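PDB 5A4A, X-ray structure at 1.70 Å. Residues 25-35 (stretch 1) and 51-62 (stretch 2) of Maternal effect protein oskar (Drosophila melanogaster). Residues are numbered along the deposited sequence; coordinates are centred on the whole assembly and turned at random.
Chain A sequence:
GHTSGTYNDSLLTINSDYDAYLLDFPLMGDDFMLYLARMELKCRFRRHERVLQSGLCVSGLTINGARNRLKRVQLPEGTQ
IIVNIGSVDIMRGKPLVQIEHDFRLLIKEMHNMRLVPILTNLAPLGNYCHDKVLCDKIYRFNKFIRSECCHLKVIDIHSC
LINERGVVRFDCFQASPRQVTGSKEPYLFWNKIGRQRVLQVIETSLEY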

# COMPACT_ATOMS: atom_id res chain seq x y z
N PHE A 25 -5.27 -0.59 13.53
CA PHE A 25 -4.62 0.39 12.67
C PHE A 25 -5.31 0.46 11.31
O PHE A 25 -5.45 -0.56 10.65
N PRO A 26 -5.71 1.66 10.87
CA PRO A 26 -6.18 1.74 9.48
C PRO A 26 -5.05 1.33 8.53
O PRO A 26 -3.88 1.59 8.83
N LEU A 27 -5.40 0.67 7.43
CA LEU A 27 -4.45 0.30 6.40
C LEU A 27 -4.61 1.23 5.22
O LEU A 27 -5.73 1.44 4.75
N MET A 28 -3.50 1.75 4.72
CA MET A 28 -3.55 2.53 3.48
C MET A 28 -2.68 1.88 2.43
O MET A 28 -1.53 1.56 2.69
N GLY A 29 -3.22 1.66 1.24
CA GLY A 29 -2.44 0.99 0.22
C GLY A 29 -3.24 0.79 -1.05
O GLY A 29 -4.28 1.38 -1.21
N ASP A 30 -2.72 -0.06 -1.93
CA ASP A 30 -3.34 -0.33 -3.23
C ASP A 30 -3.96 -1.73 -3.27
O ASP A 30 -4.34 -2.26 -2.22
N ASP A 31 -4.09 -2.35 -4.45
CA ASP A 31 -4.69 -3.68 -4.53
C ASP A 31 -4.04 -4.74 -3.67
O ASP A 31 -4.71 -5.66 -3.23
N PHE A 32 -2.72 -4.64 -3.43
CA PHE A 32 -2.05 -5.68 -2.66
C PHE A 32 -2.54 -5.75 -1.21
O PHE A 32 -2.92 -6.81 -0.73
N MET A 33 -2.54 -4.61 -0.53
CA MET A 33 -3.09 -4.58 0.82
C MET A 33 -4.61 -4.71 0.83
O MET A 33 -5.16 -5.30 1.75
N LEU A 34 -5.29 -4.19 -0.20
CA LEU A 34 -6.73 -4.38 -0.33
C LEU A 34 -7.07 -5.87 -0.32
O LEU A 34 -7.95 -6.32 0.41
N TYR A 35 -6.34 -6.65 -1.12
CA TYR A 35 -6.58 -8.08 -1.20
C TYR A 35 -6.22 -8.81 0.08
O TYR A 35 -6.95 -9.70 0.53
N VAL A 51 -14.23 1.99 -8.65
CA VAL A 51 -12.93 1.42 -8.38
C VAL A 51 -12.98 0.76 -7.01
O VAL A 51 -13.49 1.33 -6.05
N LEU A 52 -12.49 -0.47 -6.93
CA LEU A 52 -12.60 -1.26 -5.73
C LEU A 52 -11.78 -0.61 -4.62
O LEU A 52 -10.62 -0.24 -4.84
N GLN A 53 -12.37 -0.49 -3.44
CA GLN A 53 -11.63 0.06 -2.31
C GLN A 53 -12.31 -0.31 -1.00
O GLN A 53 -13.48 -0.70 -0.99
N SER A 54 -11.56 -0.19 0.09
CA SER A 54 -12.07 -0.44 1.42
C SER A 54 -11.25 0.47 2.31
O SER A 54 -10.06 0.24 2.47
N GLY A 55 -11.87 1.51 2.86
CA GLY A 55 -11.14 2.49 3.64
C GLY A 55 -10.06 3.16 2.81
O GLY A 55 -10.31 3.63 1.70
N LEU A 56 -8.84 3.20 3.36
CA LEU A 56 -7.72 3.83 2.68
C LEU A 56 -6.96 2.87 1.76
O LEU A 56 -5.90 3.22 1.24
N CYS A 57 -7.49 1.67 1.55
CA CYS A 57 -6.97 0.76 0.54
C CYS A 57 -7.78 0.88 -0.74
O CYS A 57 -8.95 0.53 -0.75
N VAL A 58 -7.15 1.38 -1.80
CA VAL A 58 -7.85 1.68 -3.05
C VAL A 58 -7.09 1.09 -4.24
O VAL A 58 -5.89 1.30 -4.37
N SER A 59 -7.79 0.37 -5.12
CA SER A 59 -7.17 -0.10 -6.35
C SER A 59 -6.60 1.07 -7.15
O SER A 59 -7.29 2.06 -7.38
N GLY A 60 -5.34 0.95 -7.56
CA GLY A 60 -4.71 1.99 -8.35
C GLY A 60 -4.22 3.20 -7.57
O GLY A 60 -3.87 4.22 -8.17
N LEU A 61 -4.18 3.10 -6.24
CA LEU A 61 -3.73 4.22 -5.41
C LEU A 61 -2.23 4.46 -5.56
O LEU A 61 -1.42 3.62 -5.18
N THR A 62 -1.86 5.61 -6.11
CA THR A 62 -0.45 5.98 -6.17
C THR A 62 -0.10 6.77 -4.92
O THR A 62 -0.96 7.05 -4.08

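Leu34 and Cys57 bury the most surface between the two stretches, and they pack against each other where the helix beginning at Asp31 lies across the strand 56-58. The CA-to-CB bond of Leu34 points sideways, but its t, p rotamer (chi1 -178°, chi2 55°) brings the end of the side chain nearer to stretch 2. There its methyls span two segments of the chain: CD1 lies 3.6 Å from Ser54 CB and 3.9 Å from Cys57 CB, while CD2 sits 3.6 Å from Leu52 O and 4.1 Å from Leu52 CB.

Cys57, with chi1 m, places its thiol among stretch 1 side chains, SG being 3.7 Å from Leu27 CB and 4.0 Å from Met33 CB. The m, m, m rotamer of Met33 leads the rest of that side chain away. Cys57 pairs in parallel with Gly29; this pairing is secured by Gly29 N donating to Leu56 O (3.1 Å) and Val58 N donating to Gly29 O (2.9 Å). A CB on Gly29 would be crowded by Met33 CB, at 3.1 Å.

Leu56, in the m, t rotamer, occupies the other face of the sheet with Met28, their CB atoms 3.7 Å apart. Met28 is t, t, p; its CG reaches within 4.1 Å of Leu61 CD2, although the side chain ends pointing away. Beside this pair, water 1 accepts from Leu56 N and donates to Leu27 O, both at 2.8 Å, joining the backbones.

Polar contacts gather near the helix start. Asp31, chi1 m, swings its carboxylate toward Ser59, whose OG donates to Asp31 OD2 at 2.6 Å. Water 3 donates to the same OD2 (2.6 Å) and accepts from Gly60 N (2.9 Å). Asp30, chi1 p, caps the helix through OD1, which accepts from Phe32 N at 3.1 Å, leaving OD2 to receive water 2 at 2.7 Å; that water also donates to Leu61 O, at 2.7 Å.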

# COMPACT_ATOMS: atom_id res chain seq x y z
CB PHE A 25 -3.17 -0.00 12.40
CG PHE A 25 -2.27 -0.01 13.62
CD1 PHE A 25 -1.65 1.15 14.06
CD2 PHE A 25 -2.02 -1.20 14.29
CE1 PHE A 25 -0.82 1.12 15.17
CE2 PHE A 25 -1.19 -1.22 15.40
CZ PHE A 25 -0.59 -0.06 15.83
CB PRO A 26 -6.49 3.23 9.29
CG PRO A 26 -6.74 3.75 10.69
CD PRO A 26 -5.78 2.96 11.56
CB LEU A 27 -4.73 -1.12 5.91
CG LEU A 27 -4.43 -2.25 6.88
CD1 LEU A 27 -4.98 -3.54 6.33
CD2 LEU A 27 -2.92 -2.34 7.09
CB MET A 28 -3.09 3.97 3.72
CG MET A 28 -3.11 4.80 2.43
SD MET A 28 -3.07 6.58 2.72
CE MET A 28 -1.40 6.84 3.31
CB ASP A 30 -2.30 -0.09 -4.34
CG ASP A 30 -1.02 -0.87 -4.12
OD1 ASP A 30 -1.10 -2.06 -3.76
OD2 ASP A 30 0.08 -0.29 -4.32
CB ASP A 31 -4.73 -4.22 -5.96
CG ASP A 31 -5.90 -3.67 -6.75
OD1 ASP A 31 -7.05 -4.11 -6.51
OD2 ASP A 31 -5.64 -2.81 -7.63
CB PHE A 32 -0.53 -5.57 -2.72
CG PHE A 32 0.03 -5.82 -4.09
CD1 PHE A 32 0.01 -7.10 -4.63
CD2 PHE A 32 0.56 -4.79 -4.83
CE1 PHE A 32 0.51 -7.34 -5.90
CE2 PHE A 32 1.07 -5.02 -6.10
CZ PHE A 32 1.03 -6.30 -6.64
CB MET A 33 -2.62 -3.33 1.57
CG MET A 33 -1.15 -3.38 1.98
SD MET A 33 -0.83 -4.77 3.08
CE MET A 33 -2.10 -4.46 4.28
CB LEU A 34 -7.26 -3.72 -1.60
CG LEU A 34 -8.78 -3.80 -1.84
CD1 LEU A 34 -9.53 -3.24 -0.64
CD2 LEU A 34 -9.18 -3.03 -3.09
CB TYR A 35 -5.84 -8.69 -2.39
CG TYR A 35 -6.15 -10.15 -2.67
CD1 TYR A 35 -7.45 -10.58 -2.92
CD2 TYR A 35 -5.12 -11.08 -2.71
CE1 TYR A 35 -7.71 -11.91 -3.19
CE2 TYR A 35 -5.37 -12.40 -2.98
CZ TYR A 35 -6.67 -12.81 -3.22
OH TYR A 35 -6.90 -14.14 -3.49
CB VAL A 51 -11.83 2.50 -8.45
CG1 VAL A 51 -10.50 1.96 -7.92
CG2 VAL A 51 -11.68 3.00 -9.89
CB LEU A 52 -12.02 -2.65 -5.98
CG LEU A 52 -12.64 -3.85 -5.28
CD1 LEU A 52 -14.12 -3.96 -5.68
CD2 LEU A 52 -11.89 -5.08 -5.70
CB GLN A 53 -11.53 1.58 -2.43
CG GLN A 53 -12.89 2.29 -2.55
CD GLN A 53 -12.74 3.67 -3.17
OE1 GLN A 53 -12.51 4.66 -2.46
NE2 GLN A 53 -12.84 3.74 -4.49
CB SER A 54 -11.83 -1.89 1.84
OG SER A 54 -12.33 -2.13 3.15
CB LEU A 56 -6.76 4.46 3.72
CG LEU A 56 -7.44 5.43 4.69
CD1 LEU A 56 -6.43 5.92 5.74
CD2 LEU A 56 -8.06 6.61 3.96
CB CYS A 57 -7.01 -0.70 1.03
SG CYS A 57 -5.78 -1.03 2.32
CB VAL A 58 -7.95 3.22 -3.26
CG1 VAL A 58 -8.74 3.56 -4.54
CG2 VAL A 58 -8.56 3.92 -2.02
CB SER A 59 -8.18 -0.87 -7.21
OG SER A 59 -7.57 -1.29 -8.42
CB LEU A 61 -4.07 4.01 -3.93
CG LEU A 61 -4.06 5.25 -3.03
CD1 LEU A 61 -5.24 6.18 -3.35
CD2 LEU A 61 -4.04 4.87 -1.56
CB THR A 62 -0.18 6.88 -7.38
OG1 THR A 62 -1.02 8.04 -7.28
CG2 THR A 62 -0.50 6.14 -8.70
O HOH W 1 -8.26 1.82 5.77
O HOH W 2 0.92 2.23 -4.83
O HOH W 3 -3.59 -1.27 -7.16